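Local coordinates for protein CrmK (Actinoalloteichus sp. WH1-2216-6, PDB 5I1V) that carries a covalently bound FAD and, as a flavin-dependent oxidase, probably recycles shunt products in the biosynthesis of caerulomycin, at residues A6-P11 against Y33-Y38; Y38-V43 against V196-W201; T58-G63 against I78-S83. All blocks are in the same frame, centred on the assembly; numbering follows the deposited sequence.

From the N terminus, contact 1 comes first: it closes a short loop by pairing strand 7-9 with strand 33-36. The chain then turns through Tyr38, shared by contacts 1 and 2, into helix 40-52. Contact 2 closes a much longer loop, bringing the start of that helix against strand 196-202 of the antiparallel five-stranded sheet. Contact 3, where strands 57-60 and 77-80 run in parallel, is nested inside this long loop. Contacts 1 and 3 lie in one four-stranded mixed sheet, because strand 33-36 neighbours strand 77-80. The three contacts thus join two sheets and a helix, and contacts 2 and 3 both hold the FAD.

Contact 1 (A6-P11 against Y33-Y38); sequences AVTVKP and YFRLPY
The guanidinium of Arg35 has the carbonyl O of Val7 at its edge, near its plane. The Tyr38 ring receives Val7 CG2 at its edge, with this methyl 3.4 Å from Tyr38 OH. That hydroxyl is hydrogen-bonded to Asn114 of the second subunit. The Phe34 ring has Val9 O at its edge, and CG2 of Thr8 meets the Tyr33 ring obliquely. Four backbone bonds join the antiparallel strands 7-9 and 33-36. Val7 and Leu36 form one hydrogen-bonded pair, and Val9 and Phe34 form the other. The bond from Val9 N to Phe34 O is short and nearly straight, at 2.8 Å and 171°. Leu36 N reaches Val7 O in the carbonyl plane, whereas Val7 N meets Leu36 O from above it. Thr8 and Arg35 are the non-hydrogen-bonded pair between them. Arg35 leaves the backbone with CG anti to N (chi1 175°), then bends at chi2 and chi3. This fold lays CD 3.6 Å from Ala6 CB and lets NE donate to Thr8 OG1 at 3.0 Å. That bond is bent, and OG1 sits out of the guanidinium plane. NH1 forms a salt bridge with Glu49. An alanine here in place of Arg35 would remove NE and NH1 with their bonds to Thr8 and Glu49, and would probably loosen the edge strand and its link to helix 40-52. Strand 7-9 is one of the two outermost strands of the mixed sheet. Helix 15-19 packs on Val7, Val9 and Phe34, helix 40-52 packs on Ala6 and Arg35, and strand 33-36 bonds onward to strand 77-80.

Contact 2 (Y38-V43 against V196-W201); sequences YSTAQV and VITRYW. With FAD (flavin-adenine dinucleotide), chain E.
Arg199 places CG in the crowded position between its backbone N and carbonyl carbon (chi1 61°), and its chain bends at chi3. This turns the guanidinium back to the start of helix 40-52. Thr40 sets OG1 beside its own backbone N (chi1 -60°), where the arginine meets it. Thr198 holds OG1 in the crowded position too, and its hydroxyl oxygen OG1 lies 3.7 Å from Thr40 OG1. Arg199 NH2 donates to Thr40 OG1 at 3.0 Å. The angle is 152°, and the oxygen lies moderately out of the guanidinium plane. A water accepts weakly from the same NH2 and donates to Tyr38 O. Deeper in, Val43 and Val196 meet tip to tip, CG1 to CG1 at 3.6 Å. Val43 CG2 slides past Thr198 CG2.

The helix start is also braced within its own segment. Ser39 is the N-cap, its OG accepting from Gln42 N. Gln42 OE1 in turn takes Tyr38 N in the carbonyl plane at 2.7 Å. On the strand, Ile197 grips the adenine of FAD with its backbone. Its N donates to N1A and its O accepts from N6A, both at 2.9 Å. This pair of bonds reads the Watson-Crick edge of the base and leaves the Ile197 side chain against it.

Glu156 OE1 is hydrogen-bonded to Thr40 OG1 and Thr198 OG1 and forms a salt bridge with Arg199 NE. Glu97 and Glu99 form salt bridges with Arg199 NH1. The arginine is therefore surrounded by carboxylates, which would favour its charged form. Its charge is likely to offset part of theirs. Polar bonds thus join helix and sheet beside the valine packing.

Contact 3 (T58-G63 against I78-S83); sequences TVRSGG and IVDLSS. With FAD (flavin-adenine dinucleotide), chain E.
FAD is held first by the backbone of the turn that follows strand 57-60. Ser61 N and Gly63 N both donate to phosphate oxygen O2A. Gly62 N donates to the other phosphate, at FAD O2P, over 3.1 Å. Ser61 OG gives a short bond to adenine N7A, 2.6 Å long. The ribose hydroxyl O2B donates to Val59 O. A side chain at Gly62 would run into O1P of the cofactor, and Gly63 has a positive phi of 74°. Leu81 CD1 approaches N6A and also packs on Val59 CG1 at 3.8 Å. This is the phosphate-binding turn of the PCMH-type FAD domain; His64, one of the residues covalently attached to FAD, comes next in the chain. Behind it, three backbone bonds join segments 58-63 and 78-83. Leu81 N to Arg60 O is almost straight, at 2.9 Å and 176°. Arg60 extends from the opposite sheet face to Val59 and bends at chi3. Its NH1 makes a salt bridge to Asp80 OD2, 3.1 Å away, in the guanidinium plane but above the carboxylate plane. Ile78 CG2 lies over one guanidinium face. Asp80 OD1 accepts from Ser82 N, an Asx turn, and from Ser82 OG at 2.6 Å. Farther out, Ser83 OG is hydrogen-bonded to Asn114 of the second subunit.

Contact 1 (A6-P11 against Y33-Y38)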
loop_
_atom_site.group_PDB
_atom_site.type_symbol
_atom_site.label_atom_id
_atom_site.label_comp_id
_atom_site.label_asym_id
_atom_site.label_seq_id
_atom_site.Cartn_x
_atom_site.Cartn_y
_atom_site.Cartn_z
ATOM N N ALA A 6 -3.099 5.851 26.732
ATOM C CA ALA A 6 -3.849 5.099 25.751
ATOM C C ALA A 6 -5.047 5.903 25.289
ATOM O O ALA A 6 -5.664 6.605 26.080
ATOM C CB ALA A 6 -4.317 3.763 26.360
ATOM N N VAL A 7 -5.401 5.784 24.021
ATOM C CA VAL A 7 -6.630 6.431 23.509
ATOM C C VAL A 7 -7.870 5.589 23.712
ATOM O O VAL A 7 -7.827 4.377 23.556
ATOM C CB VAL A 7 -6.437 6.800 22.028
ATOM C CG1 VAL A 7 -7.687 7.457 21.527
ATOM C CG2 VAL A 7 -5.263 7.772 21.919
ATOM N N THR A 8 -8.985 6.218 24.101
ATOM C CA THR A 8 -10.239 5.550 24.212
ATOM C C THR A 8 -11.171 6.192 23.201
ATOM O O THR A 8 -11.314 7.402 23.172
ATOM C CB THR A 8 -10.832 5.638 25.628
ATOM O OG1 THR A 8 -9.984 4.933 26.538
ATOM C CG2 THR A 8 -12.212 5.017 25.677
ATOM N N VAL A 9 -11.765 5.386 22.359
ATOM C CA VAL A 9 -12.678 5.872 21.339
ATOM C C VAL A 9 -14.083 5.286 21.520
ATOM O O VAL A 9 -14.302 4.096 21.258
ATOM C CB VAL A 9 -12.138 5.557 19.933
ATOM C CG1 VAL A 9 -13.109 6.030 18.869
ATOM C CG2 VAL A 9 -10.765 6.207 19.719
ATOM N N LYS A 10 -15.036 6.143 21.926
ATOM C CA LYS A 10 -16.452 5.762 22.097
ATOM C C LYS A 10 -17.216 6.259 20.892
ATOM O O LYS A 10 -16.663 7.007 20.094
ATOM C CB LYS A 10 -17.018 6.394 23.391
ATOM C CG LYS A 10 -16.207 5.988 24.634
ATOM C CD LYS A 10 -17.009 6.017 25.919
ATOM C CE LYS A 10 -16.208 5.452 27.081
ATOM N NZ LYS A 10 -15.415 6.550 27.714
ATOM N N PRO A 11 -18.496 5.852 20.735
ATOM C CA PRO A 11 -19.245 6.213 19.526
ATOM C C PRO A 11 -19.410 7.700 19.269
ATOM O O PRO A 11 -19.682 8.094 18.142
ATOM C CB PRO A 11 -20.592 5.541 19.740
ATOM C CG PRO A 11 -20.329 4.395 20.653
ATOM C CD PRO A 11 -19.174 4.804 21.517
ATOM N N TYR A 33 -16.221 0.627 23.519
ATOM C CA TYR A 33 -15.158 1.480 23.123
ATOM C C TYR A 33 -14.067 0.683 22.444
ATOM O O TYR A 33 -13.946 -0.534 22.631
ATOM C CB TYR A 33 -14.610 2.284 24.336
ATOM C CG TYR A 33 -14.119 1.491 25.496
ATOM C CD1 TYR A 33 -12.812 1.083 25.584
ATOM C CD2 TYR A 33 -14.974 1.146 26.510
ATOM C CE1 TYR A 33 -12.352 0.378 26.684
ATOM C CE2 TYR A 33 -14.554 0.405 27.577
ATOM C CZ TYR A 33 -13.231 0.027 27.670
ATOM O OH TYR A 33 -12.819 -0.727 28.749
ATOM N N PHE A 34 -13.276 1.367 21.640
ATOM C CA PHE A 34 -11.963 0.884 21.207
ATOM C C PHE A 34 -10.908 1.469 22.157
ATOM O O PHE A 34 -10.982 2.661 22.608
ATOM C CB PHE A 34 -11.656 1.342 19.782
ATOM C CG PHE A 34 -12.620 0.819 18.765
ATOM C CD1 PHE A 34 -13.765 1.522 18.463
ATOM C CD2 PHE A 34 -12.365 -0.365 18.101
ATOM C CE1 PHE A 34 -14.637 1.065 17.486
ATOM C CE2 PHE A 34 -13.235 -0.823 17.139
ATOM C CZ PHE A 34 -14.377 -0.118 16.860
ATOM N N ARG A 35 -9.879 0.681 22.446
ATOM C CA ARG A 35 -8.776 1.195 23.237
ATOM C C ARG A 35 -7.524 1.059 22.347
ATOM O O ARG A 35 -7.318 -0.000 21.793
ATOM C CB ARG A 35 -8.666 0.368 24.532
ATOM C CG ARG A 35 -7.460 0.719 25.414
ATOM C CD ARG A 35 -7.511 2.083 26.011
ATOM N NE ARG A 35 -8.706 2.288 26.839
ATOM C CZ ARG A 35 -8.871 1.792 28.057
ATOM N NH1 ARG A 35 -7.926 1.057 28.638
ATOM N NH2 ARG A 35 -9.977 2.046 28.706
ATOM N N LEU A 36 -6.748 2.132 22.158
ATOM C CA LEU A 36 -5.484 2.075 21.408
ATOM C C LEU A 36 -4.304 2.323 22.367
ATOM O O LEU A 36 -4.036 3.475 22.690
ATOM C CB LEU A 36 -5.470 3.149 20.333
ATOM C CG LEU A 36 -6.510 3.145 19.187
ATOM C CD1 LEU A 36 -5.844 2.994 17.823
ATOM C CD2 LEU A 36 -7.598 2.134 19.305
ATOM N N PRO A 37 -3.665 1.247 22.864
ATOM C CA PRO A 37 -2.526 1.365 23.772
ATOM C C PRO A 37 -1.214 1.621 23.026
ATOM O O PRO A 37 -1.098 1.341 21.828
ATOM C CB PRO A 37 -2.531 0.034 24.493
ATOM C CG PRO A 37 -3.161 -0.896 23.544
ATOM C CD PRO A 37 -4.046 -0.135 22.650
ATOM N N TYR A 38 -0.221 2.132 23.761
ATOM C CA TYR A 38 1.069 2.450 23.187
ATOM C C TYR A 38 2.187 1.595 23.822
ATOM O O TYR A 38 3.319 1.685 23.385
ATOM C CB TYR A 38 1.407 3.969 23.400
ATOM C CG TYR A 38 0.470 4.872 22.648
ATOM C CD1 TYR A 38 0.583 5.010 21.266
ATOM C CD2 TYR A 38 -0.574 5.541 23.296
ATOM C CE1 TYR A 38 -0.292 5.800 20.553
ATOM C CE2 TYR A 38 -1.469 6.337 22.597
ATOM C CZ TYR A 38 -1.327 6.462 21.213
ATOM O OH TYR A 38 -2.201 7.230 20.485
#

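Contact 2 (Y38-V43 against V196-W201)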
loop_
_atom_site.group_PDB
_atom_site.type_symbol
_atom_site.label_atom_id
_atom_site.label_comp_id
_atom_site.label_asym_id
_atom_site.label_seq_id
_atom_site.Cartn_x
_atom_site.Cartn_y
_atom_site.Cartn_z
ATOM N N TYR A 38 -0.221 2.132 23.761
ATOM C CA TYR A 38 1.069 2.450 23.187
ATOM C C TYR A 38 2.187 1.595 23.822
ATOM O O TYR A 38 3.319 1.685 23.385
ATOM C CB TYR A 38 1.407 3.969 23.400
ATOM C CG TYR A 38 0.470 4.872 22.648
ATOM C CD1 TYR A 38 0.583 5.010 21.266
ATOM C CD2 TYR A 38 -0.574 5.541 23.296
ATOM C CE1 TYR A 38 -0.292 5.800 20.553
ATOM C CE2 TYR A 38 -1.469 6.337 22.597
ATOM C CZ TYR A 38 -1.327 6.462 21.213
ATOM O OH TYR A 38 -2.201 7.230 20.485
ATOM N N SER A 39 1.891 0.788 24.843
ATOM C CA SER A 39 2.924 0.021 25.530
ATOM C C SER A 39 2.276 -1.224 26.104
ATOM O O SER A 39 1.052 -1.274 26.278
ATOM C CB SER A 39 3.477 0.858 26.687
ATOM O OG SER A 39 2.442 1.085 27.644
ATOM N N THR A 40 3.107 -2.206 26.393
ATOM C CA THR A 40 2.669 -3.399 27.098
ATOM C C THR A 40 1.884 -3.072 28.378
ATOM O O THR A 40 0.885 -3.714 28.635
ATOM C CB THR A 40 3.868 -4.283 27.428
ATOM O OG1 THR A 40 4.499 -4.638 26.195
ATOM C CG2 THR A 40 3.397 -5.520 28.147
ATOM N N ALA A 41 2.343 -2.108 29.181
ATOM C CA ALA A 41 1.655 -1.744 30.446
ATOM C C ALA A 41 0.206 -1.245 30.189
ATOM O O ALA A 41 -0.720 -1.494 30.956
ATOM C CB ALA A 41 2.440 -0.666 31.181
ATOM N N GLN A 42 0.012 -0.551 29.083
ATOM C CA GLN A 42 -1.313 -0.071 28.742
ATOM C C GLN A 42 -2.240 -1.229 28.217
ATOM O O GLN A 42 -3.478 -1.197 28.360
ATOM C CB GLN A 42 -1.168 1.079 27.764
ATOM C CG GLN A 42 -0.689 2.347 28.410
ATOM C CD GLN A 42 -0.454 3.455 27.400
ATOM O OE1 GLN A 42 -0.668 3.278 26.198
ATOM N NE2 GLN A 42 -0.004 4.597 27.878
ATOM N N VAL A 43 -1.640 -2.236 27.607
ATOM C CA VAL A 43 -2.374 -3.427 27.194
ATOM C C VAL A 43 -2.842 -4.185 28.469
ATOM O O VAL A 43 -4.039 -4.544 28.612
ATOM C CB VAL A 43 -1.535 -4.304 26.278
ATOM C CG1 VAL A 43 -2.265 -5.611 25.999
ATOM C CG2 VAL A 43 -1.186 -3.558 25.003
ATOM N N VAL A 196 -2.935 -11.530 24.912
ATOM C CA VAL A 196 -2.641 -10.471 23.959
ATOM C C VAL A 196 -1.154 -10.491 23.640
ATOM O O VAL A 196 -0.297 -10.201 24.500
ATOM C CB VAL A 196 -3.008 -9.128 24.461
ATOM C CG1 VAL A 196 -2.707 -8.040 23.405
ATOM C CG2 VAL A 196 -4.452 -9.101 24.835
ATOM N N ILE A 197 -0.838 -10.799 22.390
ATOM C CA ILE A 197 0.553 -10.771 21.972
ATOM C C ILE A 197 0.961 -9.313 21.814
ATOM O O ILE A 197 0.343 -8.613 21.027
ATOM C CB ILE A 197 0.739 -11.501 20.614
ATOM C CG1 ILE A 197 0.335 -12.959 20.755
ATOM C CG2 ILE A 197 2.180 -11.446 20.101
ATOM C CD1 ILE A 197 -0.169 -13.509 19.434
ATOM N N THR A 198 1.985 -8.848 22.533
ATOM C CA THR A 198 2.433 -7.490 22.351
ATOM C C THR A 198 3.616 -7.373 21.353
ATOM O O THR A 198 3.775 -6.345 20.621
ATOM C CB THR A 198 2.775 -6.874 23.715
ATOM O OG1 THR A 198 3.635 -7.735 24.406
ATOM C CG2 THR A 198 1.503 -6.723 24.518
ATOM N N ARG A 199 4.484 -8.378 21.326
ATOM C CA ARG A 199 5.633 -8.336 20.416
ATOM C C ARG A 199 6.196 -9.731 20.233
ATOM O O ARG A 199 5.977 -10.592 21.033
ATOM C CB ARG A 199 6.749 -7.366 20.898
ATOM C CG ARG A 199 7.345 -7.734 22.228
ATOM C CD ARG A 199 7.978 -6.548 22.990
ATOM N NE ARG A 199 6.967 -5.653 23.514
ATOM C CZ ARG A 199 6.828 -4.372 23.180
ATOM N NH1 ARG A 199 7.716 -3.783 22.407
ATOM N NH2 ARG A 199 5.822 -3.672 23.670
ATOM N N TYR A 200 6.935 -9.907 19.158
ATOM C CA TYR A 200 7.538 -11.178 18.768
ATOM C C TYR A 200 9.009 -10.851 18.595
ATOM O O TYR A 200 9.372 -9.701 18.260
ATOM C CB TYR A 200 7.057 -11.643 17.384
ATOM C CG TYR A 200 5.619 -11.997 17.180
ATOM C CD1 TYR A 200 5.174 -13.267 17.491
ATOM C CD2 TYR A 200 4.711 -11.098 16.607
ATOM C CE1 TYR A 200 3.869 -13.673 17.246
ATOM C CE2 TYR A 200 3.376 -11.487 16.365
ATOM C CZ TYR A 200 2.966 -12.786 16.679
ATOM O OH TYR A 200 1.680 -13.253 16.446
ATOM N N TRP A 201 9.833 -11.853 18.732
ATOM C CA TRP A 201 11.242 -11.757 18.384
ATOM C C TRP A 201 11.558 -12.831 17.361
ATOM O O TRP A 201 11.281 -14.017 17.559
ATOM C CB TRP A 201 12.136 -11.930 19.623
ATOM C CG TRP A 201 12.199 -10.736 20.523
ATOM C CD1 TRP A 201 13.035 -9.688 20.433
ATOM C CD2 TRP A 201 11.349 -10.479 21.648
ATOM N NE1 TRP A 201 12.788 -8.782 21.453
ATOM C CE2 TRP A 201 11.756 -9.250 22.212
ATOM C CE3 TRP A 201 10.320 -11.183 22.248
ATOM C CZ2 TRP A 201 11.168 -8.723 23.368
ATOM C CZ3 TRP A 201 9.714 -10.656 23.385
ATOM C CH2 TRP A 201 10.157 -9.450 23.944
HETATM P PA FAD E . -6.812 -9.324 12.851
HETATM O O1A FAD E . -8.144 -9.304 12.143
HETATM O O2A FAD E . -6.436 -8.062 13.570
HETATM O O5B FAD E . -6.739 -10.549 13.831
HETATM C C5B FAD E . -6.834 -11.900 13.390
HETATM C C4B FAD E . -7.158 -12.796 14.594
HETATM O O4B FAD E . -5.995 -12.781 15.445
HETATM C C3B FAD E . -8.296 -12.379 15.501
HETATM O O3B FAD E . -8.792 -13.535 16.152
HETATM C C2B FAD E . -7.626 -11.503 16.523
HETATM O O2B FAD E . -8.356 -11.191 17.714
HETATM C C1B FAD E . -6.283 -12.220 16.704
HETATM N N9A FAD E . -5.185 -11.271 17.016
HETATM C C8A FAD E . -4.799 -10.141 16.348
HETATM N N7A FAD E . -3.810 -9.497 17.049
HETATM C C5A FAD E . -3.595 -10.232 18.120
HETATM C C6A FAD E . -2.668 -10.103 19.217
HETATM N N6A FAD E . -1.836 -9.080 19.183
HETATM N N1A FAD E . -2.719 -11.038 20.173
HETATM C C2A FAD E . -3.613 -12.049 20.161
HETATM N N3A FAD E . -4.475 -12.272 19.136
HETATM C C4A FAD E . -4.506 -11.336 18.154
HETATM N N1 FAD E . -1.647 -15.400 5.601
HETATM C C2 FAD E . -0.530 -16.042 5.185
HETATM O O2 FAD E . -0.021 -16.920 5.893
HETATM N N3 FAD E . 0.080 -15.771 4.012
HETATM C C4 FAD E . -0.365 -14.884 3.130
HETATM O O4 FAD E . 0.261 -14.646 2.076
HETATM C C4X FAD E . -1.556 -14.127 3.487
HETATM N N5 FAD E . -2.071 -13.199 2.636
HETATM C C5X FAD E . -3.107 -12.452 3.048
HETATM C C6 FAD E . -3.548 -11.386 2.263
HETATM C C7 FAD E . -4.626 -10.576 2.617
HETATM C C7M FAD E . -5.045 -9.419 1.702
HETATM C C8 FAD E . -5.300 -10.890 3.895
HETATM C C8M FAD E . -6.489 -10.095 4.361
HETATM C C9 FAD E . -4.885 -11.956 4.701
HETATM C C9A FAD E . -3.804 -12.750 4.324
HETATM N N10 FAD E . -3.351 -13.811 5.118
HETATM C C10 FAD E . -2.204 -14.489 4.751
HETATM C "C1'" FAD E . -4.129 -14.313 6.250
HETATM C "C2'" FAD E . -3.672 -13.683 7.526
HETATM O "O2'" FAD E . -2.503 -14.349 7.963
HETATM C "C3'" FAD E . -4.725 -13.696 8.582
HETATM O "O3'" FAD E . -5.894 -12.992 8.079
HETATM C "C4'" FAD E . -4.210 -13.083 9.902
HETATM O "O4'" FAD E . -4.946 -13.682 10.968
HETATM C "C5'" FAD E . -4.377 -11.577 9.896
HETATM O "O5'" FAD E . -3.802 -11.059 11.096
HETATM P P FAD E . -4.199 -9.567 11.457
HETATM O O1P FAD E . -4.005 -8.679 10.284
HETATM O O2P FAD E . -3.555 -9.182 12.752
HETATM O O3P FAD E . -5.795 -9.718 11.695
HETATM O O HOH W 1 5.487 -0.409 22.899
#

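Contact 3 (T58-G63 against I78-S83)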
loop_
_atom_site.group_PDB
_atom_site.type_symbol
_atom_site.label_atom_id
_atom_site.label_comp_id
_atom_site.label_asym_id
_atom_site.label_seq_id
_atom_site.Cartn_x
_atom_site.Cartn_y
_atom_site.Cartn_z
ATOM N N THR A 58 -11.691 -8.350 22.604
ATOM C CA THR A 58 -10.895 -8.918 21.528
ATOM C C THR A 58 -9.821 -7.925 21.137
ATOM O O THR A 58 -9.911 -6.708 21.423
ATOM C CB THR A 58 -11.729 -9.246 20.279
ATOM O OG1 THR A 58 -12.426 -8.056 19.855
ATOM C CG2 THR A 58 -12.760 -10.438 20.553
ATOM N N VAL A 59 -8.829 -8.446 20.434
ATOM C CA VAL A 59 -7.706 -7.685 19.975
ATOM C C VAL A 59 -7.630 -7.627 18.459
ATOM O O VAL A 59 -7.835 -8.609 17.785
ATOM C CB VAL A 59 -6.408 -8.354 20.411
ATOM C CG1 VAL A 59 -5.203 -7.504 20.048
ATOM C CG2 VAL A 59 -6.485 -8.614 21.896
ATOM N N ARG A 60 -7.307 -6.455 17.945
ATOM C CA ARG A 60 -7.082 -6.310 16.536
ATOM C C ARG A 60 -5.653 -5.807 16.284
ATOM O O ARG A 60 -5.246 -4.867 16.938
ATOM C CB ARG A 60 -7.969 -5.252 16.019
ATOM C CG ARG A 60 -7.887 -5.221 14.510
ATOM C CD ARG A 60 -8.513 -4.018 14.015
ATOM N NE ARG A 60 -9.937 -4.198 13.935
ATOM C CZ ARG A 60 -10.785 -3.236 14.285
ATOM N NH1 ARG A 60 -10.306 -2.065 14.833
ATOM N NH2 ARG A 60 -12.101 -3.453 14.101
ATOM N N SER A 61 -4.945 -6.399 15.329
ATOM C CA SER A 61 -3.643 -5.916 14.936
ATOM C C SER A 61 -3.798 -5.295 13.553
ATOM O O SER A 61 -3.953 -4.063 13.450
ATOM C CB SER A 61 -2.573 -7.003 15.059
ATOM O OG SER A 61 -2.428 -7.350 16.436
ATOM N N GLY A 62 -3.793 -6.113 12.515
ATOM C CA GLY A 62 -3.992 -5.616 11.159
ATOM C C GLY A 62 -5.373 -5.666 10.573
ATOM O O GLY A 62 -5.619 -5.092 9.472
ATOM N N GLY A 63 -6.301 -6.310 11.259
ATOM C CA GLY A 63 -7.674 -6.341 10.769
ATOM C C GLY A 63 -7.972 -7.233 9.588
ATOM O O GLY A 63 -9.048 -7.119 8.997
ATOM N N ILE A 78 -12.662 -3.577 22.107
ATOM C CA ILE A 78 -11.656 -3.991 21.149
ATOM C C ILE A 78 -10.379 -3.213 21.390
ATOM O O ILE A 78 -10.395 -1.986 21.435
ATOM C CB ILE A 78 -12.155 -3.774 19.716
ATOM C CG1 ILE A 78 -13.306 -4.685 19.451
ATOM C CG2 ILE A 78 -11.002 -3.976 18.719
ATOM C CD1 ILE A 78 -13.974 -4.438 18.098
ATOM N N VAL A 79 -9.285 -3.928 21.679
ATOM C CA VAL A 79 -7.983 -3.330 21.871
ATOM C C VAL A 79 -7.292 -3.309 20.493
ATOM O O VAL A 79 -6.999 -4.386 19.937
ATOM C CB VAL A 79 -7.135 -4.155 22.856
ATOM C CG1 VAL A 79 -5.749 -3.574 22.972
ATOM C CG2 VAL A 79 -7.771 -4.197 24.234
ATOM N N ASP A 80 -7.032 -2.121 19.956
ATOM C CA ASP A 80 -6.495 -2.006 18.609
ATOM C C ASP A 80 -5.019 -1.676 18.787
ATOM O O ASP A 80 -4.682 -0.665 19.366
ATOM C CB ASP A 80 -7.212 -0.943 17.837
ATOM C CG ASP A 80 -6.731 -0.793 16.413
ATOM O OD1 ASP A 80 -5.518 -0.732 16.155
ATOM O OD2 ASP A 80 -7.602 -0.705 15.510
ATOM N N LEU A 81 -4.172 -2.557 18.291
ATOM C CA LEU A 81 -2.690 -2.442 18.456
ATOM C C LEU A 81 -1.966 -1.709 17.334
ATOM O O LEU A 81 -0.745 -1.739 17.264
ATOM C CB LEU A 81 -2.134 -3.836 18.636
ATOM C CG LEU A 81 -2.576 -4.573 19.897
ATOM C CD1 LEU A 81 -1.749 -5.845 20.057
ATOM C CD2 LEU A 81 -2.447 -3.767 21.164
ATOM N N SER A 82 -2.696 -1.048 16.440
ATOM C CA SER A 82 -2.064 -0.402 15.275
ATOM C C SER A 82 -1.061 0.697 15.611
ATOM O O SER A 82 -0.174 0.955 14.822
ATOM C CB SER A 82 -3.143 0.110 14.293
ATOM O OG SER A 82 -4.024 0.982 14.957
ATOM N N SER A 83 -1.123 1.287 16.801
ATOM C CA SER A 83 -0.112 2.248 17.225
ATOM C C SER A 83 1.134 1.613 17.878
ATOM O O SER A 83 2.005 2.329 18.300
ATOM C CB SER A 83 -0.733 3.297 18.174
ATOM O OG SER A 83 -1.843 3.977 17.537
HETATM P PA FAD E . -6.812 -9.324 12.851
HETATM O O1A FAD E . -8.144 -9.304 12.143
HETATM O O2A FAD E . -6.436 -8.062 13.570
HETATM O O5B FAD E . -6.739 -10.549 13.831
HETATM C C5B FAD E . -6.834 -11.900 13.390
HETATM C C4B FAD E . -7.158 -12.796 14.594
HETATM O O4B FAD E . -5.995 -12.781 15.445
HETATM C C3B FAD E . -8.296 -12.379 15.501
HETATM O O3B FAD E . -8.792 -13.535 16.152
HETATM C C2B FAD E . -7.626 -11.503 16.523
HETATM O O2B FAD E . -8.356 -11.191 17.714
HETATM C C1B FAD E . -6.283 -12.220 16.704
HETATM N N9A FAD E . -5.185 -11.271 17.016
HETATM C C8A FAD E . -4.799 -10.141 16.348
HETATM N N7A FAD E . -3.810 -9.497 17.049
HETATM C C5A FAD E . -3.595 -10.232 18.120
HETATM C C6A FAD E . -2.668 -10.103 19.217
HETATM N N6A FAD E . -1.836 -9.080 19.183
HETATM N N1A FAD E . -2.719 -11.038 20.173
HETATM C C2A FAD E . -3.613 -12.049 20.161
HETATM N N3A FAD E . -4.475 -12.272 19.136
HETATM C C4A FAD E . -4.506 -11.336 18.154
HETATM N N1 FAD E . -1.647 -15.400 5.601
HETATM C C2 FAD E . -0.530 -16.042 5.185
HETATM O O2 FAD E . -0.021 -16.920 5.893
HETATM N N3 FAD E . 0.080 -15.771 4.012
HETATM C C4 FAD E . -0.365 -14.884 3.130
HETATM O O4 FAD E . 0.261 -14.646 2.076
HETATM C C4X FAD E . -1.556 -14.127 3.487
HETATM N N5 FAD E . -2.071 -13.199 2.636
HETATM C C5X FAD E . -3.107 -12.452 3.048
HETATM C C6 FAD E . -3.548 -11.386 2.263
HETATM C C7 FAD E . -4.626 -10.576 2.617
HETATM C C7M FAD E . -5.045 -9.419 1.702
HETATM C C8 FAD E . -5.300 -10.890 3.895
HETATM C C8M FAD E . -6.489 -10.095 4.361
HETATM C C9 FAD E . -4.885 -11.956 4.701
HETATM C C9A FAD E . -3.804 -12.750 4.324
HETATM N N10 FAD E . -3.351 -13.811 5.118
HETATM C C10 FAD E . -2.204 -14.489 4.751
HETATM C "C1'" FAD E . -4.129 -14.313 6.250
HETATM C "C2'" FAD E . -3.672 -13.683 7.526
HETATM O "O2'" FAD E . -2.503 -14.349 7.963
HETATM C "C3'" FAD E . -4.725 -13.696 8.582
HETATM O "O3'" FAD E . -5.894 -12.992 8.079
HETATM C "C4'" FAD E . -4.210 -13.083 9.902
HETATM O "O4'" FAD E . -4.946 -13.682 10.968
HETATM C "C5'" FAD E . -4.377 -11.577 9.896
HETATM O "O5'" FAD E . -3.802 -11.059 11.096
HETATM P P FAD E . -4.199 -9.567 11.457
HETATM O O1P FAD E . -4.005 -8.679 10.284
HETATM O O2P FAD E . -3.555 -9.182 12.752
HETATM O O3P FAD E . -5.795 -9.718 11.695
#